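Local coordinates for uncharacterized protein (Bacillus cereus, PDB 5F2H) that is of unknown function but belongs to the alpha/beta-hydrolase superfamily and may therefore act as a hydrolase, at residues S126-G138 and W150-L162. Sequence-based numbering, arbitrary orientation.
Sequences SKKKEKLFIAMHG and WKSVLDQDYTLAL
Val153 lays CG1 over one face of the Phe133 ring, 3.9 Å from the ring centroid, while Trp150 meets that ring rim to rim, the planes of the two aromatic systems inclined at 47°. Ala135 CB sits over a face of the indole, 3.9 Å from the centroid of the five-membered ring of Trp150; the indole NE1 is hydrogen-bonded to Tyr296. Lys131 touches one face of the Tyr158 ring at two points: CB, 3.9 Å from the ring centroid, and, after a bend at chi3 (67°), CE over the hydroxyl-bearing end, near CZ. Leu132 O lies at the ring edge, and Tyr158 OH is hydrogen-bonded to Ser201 OG. Strands 131-136 and 158-164 are neighbours in the parallel sheet of the alpha/beta-hydrolase fold, joined by a beta-alpha-beta crossover through helix 143-150; the 3-10 segment 151-155 leads from that helix back toward the second strand and brings Val153 against Phe133. Between the strands Lys131 O takes Thr159 N at 2.9 Å, Thr159 O takes Phe133 N, Phe133 O takes Ala161 N with a nearly straight N-H...O angle of 178°, and Ala161 O takes Ala135 N at 3.1 Å. On the sheet face opposite Phe133 and Leu160, Leu132 CD1 reaches Ala161 CB at 3.8 Å. Strand 202-207 flanks 131-136 on its far side, whereas Leu160 to Leu162 pair antiparallel with a strand of the second subunit, carrying the sheet across the interface.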
# COMPACT_ATOMS: atom_id res chain seq x y z
N SER B 126 -4.83 3.95 8.96
CA SER B 126 -3.53 3.96 8.29
C SER B 126 -3.40 5.22 7.44
O SER B 126 -4.39 5.92 7.20
CB SER B 126 -3.37 2.70 7.45
OG SER B 126 -4.43 2.60 6.51
N LYS B 127 -2.21 5.48 6.93
CA LYS B 127 -1.96 6.69 6.14
C LYS B 127 -2.20 6.52 4.64
O LYS B 127 -2.30 7.50 3.91
CB LYS B 127 -0.51 7.15 6.37
CG LYS B 127 -0.05 7.12 7.83
CD LYS B 127 -0.99 7.83 8.79
CE LYS B 127 -0.51 7.68 10.23
NZ LYS B 127 -1.45 8.26 11.24
N LYS B 128 -2.29 5.27 4.19
CA LYS B 128 -2.48 4.95 2.78
C LYS B 128 -1.28 5.37 1.93
O LYS B 128 -1.21 6.49 1.40
CB LYS B 128 -3.81 5.44 2.20
CG LYS B 128 -4.99 4.66 2.76
CD LYS B 128 -6.30 4.97 2.07
CE LYS B 128 -7.41 4.07 2.60
NZ LYS B 128 -8.72 4.28 1.93
N LYS B 129 -0.34 4.44 1.81
CA LYS B 129 0.88 4.63 1.04
C LYS B 129 0.56 4.72 -0.46
O LYS B 129 0.64 3.74 -1.18
CB LYS B 129 1.85 3.47 1.28
CG LYS B 129 2.40 3.35 2.70
CD LYS B 129 3.47 2.26 2.79
CE LYS B 129 4.71 2.60 1.96
NZ LYS B 129 5.74 1.52 1.98
N GLU B 130 0.19 5.91 -0.90
CA GLU B 130 -0.15 6.17 -2.30
C GLU B 130 1.11 6.26 -3.20
O GLU B 130 1.97 7.12 -2.99
CB GLU B 130 -0.97 7.46 -2.39
CG GLU B 130 -0.22 8.66 -1.82
CD GLU B 130 -1.04 9.93 -1.72
OE1 GLU B 130 -0.43 11.02 -1.56
OE2 GLU B 130 -2.28 9.83 -1.79
N LYS B 131 1.20 5.38 -4.20
CA LYS B 131 2.34 5.36 -5.13
C LYS B 131 1.91 5.97 -6.47
O LYS B 131 0.75 5.84 -6.87
CB LYS B 131 2.82 3.91 -5.32
CG LYS B 131 3.21 3.25 -4.00
CD LYS B 131 3.63 1.78 -4.05
CE LYS B 131 4.94 1.55 -4.79
NZ LYS B 131 5.37 0.12 -4.78
N LEU B 132 2.82 6.66 -7.15
CA LEU B 132 2.49 7.29 -8.42
C LEU B 132 3.39 6.86 -9.53
O LEU B 132 4.56 6.62 -9.32
CB LEU B 132 2.57 8.82 -8.31
CG LEU B 132 2.33 9.61 -9.61
CD1 LEU B 132 0.98 9.31 -10.24
CD2 LEU B 132 2.42 11.10 -9.33
N PHE B 133 2.82 6.73 -10.72
CA PHE B 133 3.58 6.34 -11.89
C PHE B 133 3.11 7.25 -13.02
O PHE B 133 1.92 7.33 -13.31
CB PHE B 133 3.31 4.91 -12.28
CG PHE B 133 4.22 4.41 -13.36
CD1 PHE B 133 4.13 4.92 -14.64
CD2 PHE B 133 5.10 3.39 -13.11
CE1 PHE B 133 4.94 4.43 -15.65
CE2 PHE B 133 5.92 2.90 -14.11
CZ PHE B 133 5.83 3.41 -15.38
N ILE B 134 4.04 7.94 -13.68
CA ILE B 134 3.64 8.81 -14.75
C ILE B 134 4.23 8.31 -16.04
O ILE B 134 5.43 8.14 -16.14
CB ILE B 134 4.13 10.22 -14.51
CG1 ILE B 134 3.83 10.65 -13.09
CG2 ILE B 134 3.49 11.15 -15.52
CD1 ILE B 134 4.28 12.07 -12.79
N ALA B 135 3.38 8.04 -17.02
CA ALA B 135 3.85 7.56 -18.30
C ALA B 135 3.67 8.65 -19.33
O ALA B 135 2.62 9.31 -19.33
CB ALA B 135 3.09 6.32 -18.72
N MSE B 136 4.66 8.80 -20.21
CA MSE B 136 4.63 9.82 -21.26
C MSE B 136 4.54 9.28 -22.65
O MSE B 136 5.48 8.67 -23.16
CB MSE B 136 5.91 10.67 -21.24
CG MSE B 136 6.25 11.24 -19.87
SE MSE B 136 4.99 12.72 -19.54
CE MSE B 136 4.38 11.82 -17.94
N HIS B 137 3.44 9.58 -23.32
CA HIS B 137 3.24 9.14 -24.68
C HIS B 137 4.29 9.67 -25.64
O HIS B 137 4.99 10.63 -25.33
CB HIS B 137 1.87 9.60 -25.17
CG HIS B 137 1.73 11.09 -25.32
ND1 HIS B 137 1.99 11.75 -26.50
CD2 HIS B 137 1.29 12.03 -24.45
CE1 HIS B 137 1.71 13.03 -26.36
NE2 HIS B 137 1.31 13.23 -25.12
N GLY B 138 4.36 9.05 -26.82
CA GLY B 138 5.28 9.43 -27.88
C GLY B 138 4.70 10.50 -28.80
O GLY B 138 3.58 10.91 -28.65
N TRP B 150 0.89 0.71 -20.41
CA TRP B 150 1.31 1.01 -19.03
C TRP B 150 0.24 0.72 -18.02
O TRP B 150 0.41 1.02 -16.85
CB TRP B 150 1.71 2.50 -18.96
CG TRP B 150 2.75 2.83 -19.97
CD1 TRP B 150 2.54 3.16 -21.27
CD2 TRP B 150 4.15 2.82 -19.78
NE1 TRP B 150 3.74 3.37 -21.90
CE2 TRP B 150 4.74 3.20 -20.99
CE3 TRP B 150 4.97 2.55 -18.69
CZ2 TRP B 150 6.12 3.30 -21.16
CZ3 TRP B 150 6.34 2.67 -18.84
CH2 TRP B 150 6.90 3.03 -20.07
N LYS B 151 -0.86 0.15 -18.47
CA LYS B 151 -2.00 -0.19 -17.61
C LYS B 151 -1.63 -1.16 -16.49
O LYS B 151 -2.16 -1.05 -15.37
CB LYS B 151 -3.11 -0.81 -18.47
CG LYS B 151 -4.43 -1.03 -17.76
CD LYS B 151 -5.43 -1.82 -18.62
CE LYS B 151 -5.63 -1.22 -20.01
NZ LYS B 151 -6.03 0.21 -20.00
N SER B 152 -0.71 -2.08 -16.77
CA SER B 152 -0.29 -3.10 -15.80
C SER B 152 0.48 -2.62 -14.56
O SER B 152 0.99 -3.44 -13.80
CB SER B 152 0.51 -4.20 -16.50
OG SER B 152 1.67 -3.68 -17.10
N VAL B 153 0.61 -1.31 -14.36
CA VAL B 153 1.31 -0.79 -13.18
C VAL B 153 0.38 -0.79 -11.97
O VAL B 153 0.83 -0.61 -10.84
CB VAL B 153 1.84 0.65 -13.36
CG1 VAL B 153 2.89 0.69 -14.46
CG2 VAL B 153 0.71 1.64 -13.63
N LEU B 154 -0.92 -0.95 -12.21
CA LEU B 154 -1.89 -0.97 -11.12
C LEU B 154 -1.67 -2.24 -10.29
O LEU B 154 -1.93 -2.27 -9.09
CB LEU B 154 -3.30 -0.92 -11.67
CG LEU B 154 -3.66 0.26 -12.58
CD1 LEU B 154 -5.10 0.10 -13.07
CD2 LEU B 154 -3.47 1.60 -11.89
N ASP B 155 -1.17 -3.28 -10.97
CA ASP B 155 -0.88 -4.57 -10.35
C ASP B 155 0.23 -4.45 -9.30
O ASP B 155 0.46 -5.38 -8.53
CB ASP B 155 -0.45 -5.57 -11.43
CG ASP B 155 -1.52 -5.79 -12.50
OD1 ASP B 155 -2.70 -5.47 -12.24
OD2 ASP B 155 -1.19 -6.31 -13.58
N GLN B 156 0.92 -3.30 -9.29
CA GLN B 156 2.00 -3.05 -8.34
C GLN B 156 1.63 -1.91 -7.40
O GLN B 156 2.48 -1.24 -6.82
CB GLN B 156 3.29 -2.75 -9.09
CG GLN B 156 3.63 -3.81 -10.12
CD GLN B 156 3.79 -5.21 -9.55
OE1 GLN B 156 3.96 -5.38 -8.34
NE2 GLN B 156 3.79 -6.21 -10.43
N ASP B 157 0.32 -1.72 -7.27
CA ASP B 157 -0.27 -0.72 -6.40
C ASP B 157 0.06 0.72 -6.78
O ASP B 157 0.16 1.57 -5.91
CB ASP B 157 0.18 -0.98 -4.95
CG ASP B 157 -0.67 -0.25 -3.92
OD1 ASP B 157 -1.66 0.41 -4.30
OD2 ASP B 157 -0.36 -0.37 -2.71
N TYR B 158 0.24 0.99 -8.07
CA TYR B 158 0.56 2.35 -8.54
C TYR B 158 -0.56 3.07 -9.22
O TYR B 158 -1.18 2.54 -10.13
CB TYR B 158 1.74 2.35 -9.54
CG TYR B 158 3.11 2.24 -8.94
CD1 TYR B 158 3.69 1.00 -8.69
CD2 TYR B 158 3.87 3.39 -8.69
CE1 TYR B 158 4.96 0.91 -8.17
CE2 TYR B 158 5.14 3.31 -8.16
CZ TYR B 158 5.68 2.07 -7.90
OH TYR B 158 6.94 1.97 -7.36
N THR B 159 -0.79 4.32 -8.81
CA THR B 159 -1.81 5.17 -9.42
C THR B 159 -1.15 5.61 -10.72
O THR B 159 -0.02 6.08 -10.71
CB THR B 159 -2.10 6.39 -8.54
OG1 THR B 159 -2.67 5.95 -7.30
CG2 THR B 159 -3.06 7.35 -9.24
N LEU B 160 -1.85 5.48 -11.83
CA LEU B 160 -1.27 5.83 -13.13
C LEU B 160 -1.75 7.15 -13.67
O LEU B 160 -2.94 7.33 -13.90
CB LEU B 160 -1.57 4.72 -14.14
CG LEU B 160 -1.17 4.85 -15.61
CD1 LEU B 160 0.31 5.11 -15.79
CD2 LEU B 160 -1.60 3.60 -16.37
N ALA B 161 -0.81 8.04 -13.90
CA ALA B 161 -1.12 9.34 -14.43
C ALA B 161 -0.62 9.35 -15.86
O ALA B 161 0.52 8.98 -16.12
CB ALA B 161 -0.39 10.40 -13.64
N LEU B 162 -1.49 9.70 -16.80
CA LEU B 162 -1.11 9.76 -18.20
C LEU B 162 -1.32 11.19 -18.67
O LEU B 162 -2.46 11.60 -18.89
CB LEU B 162 -1.92 8.78 -19.05
CG LEU B 162 -1.79 7.29 -18.73
CD1 LEU B 162 -2.68 6.44 -19.62
CD2 LEU B 162 -0.35 6.82 -18.85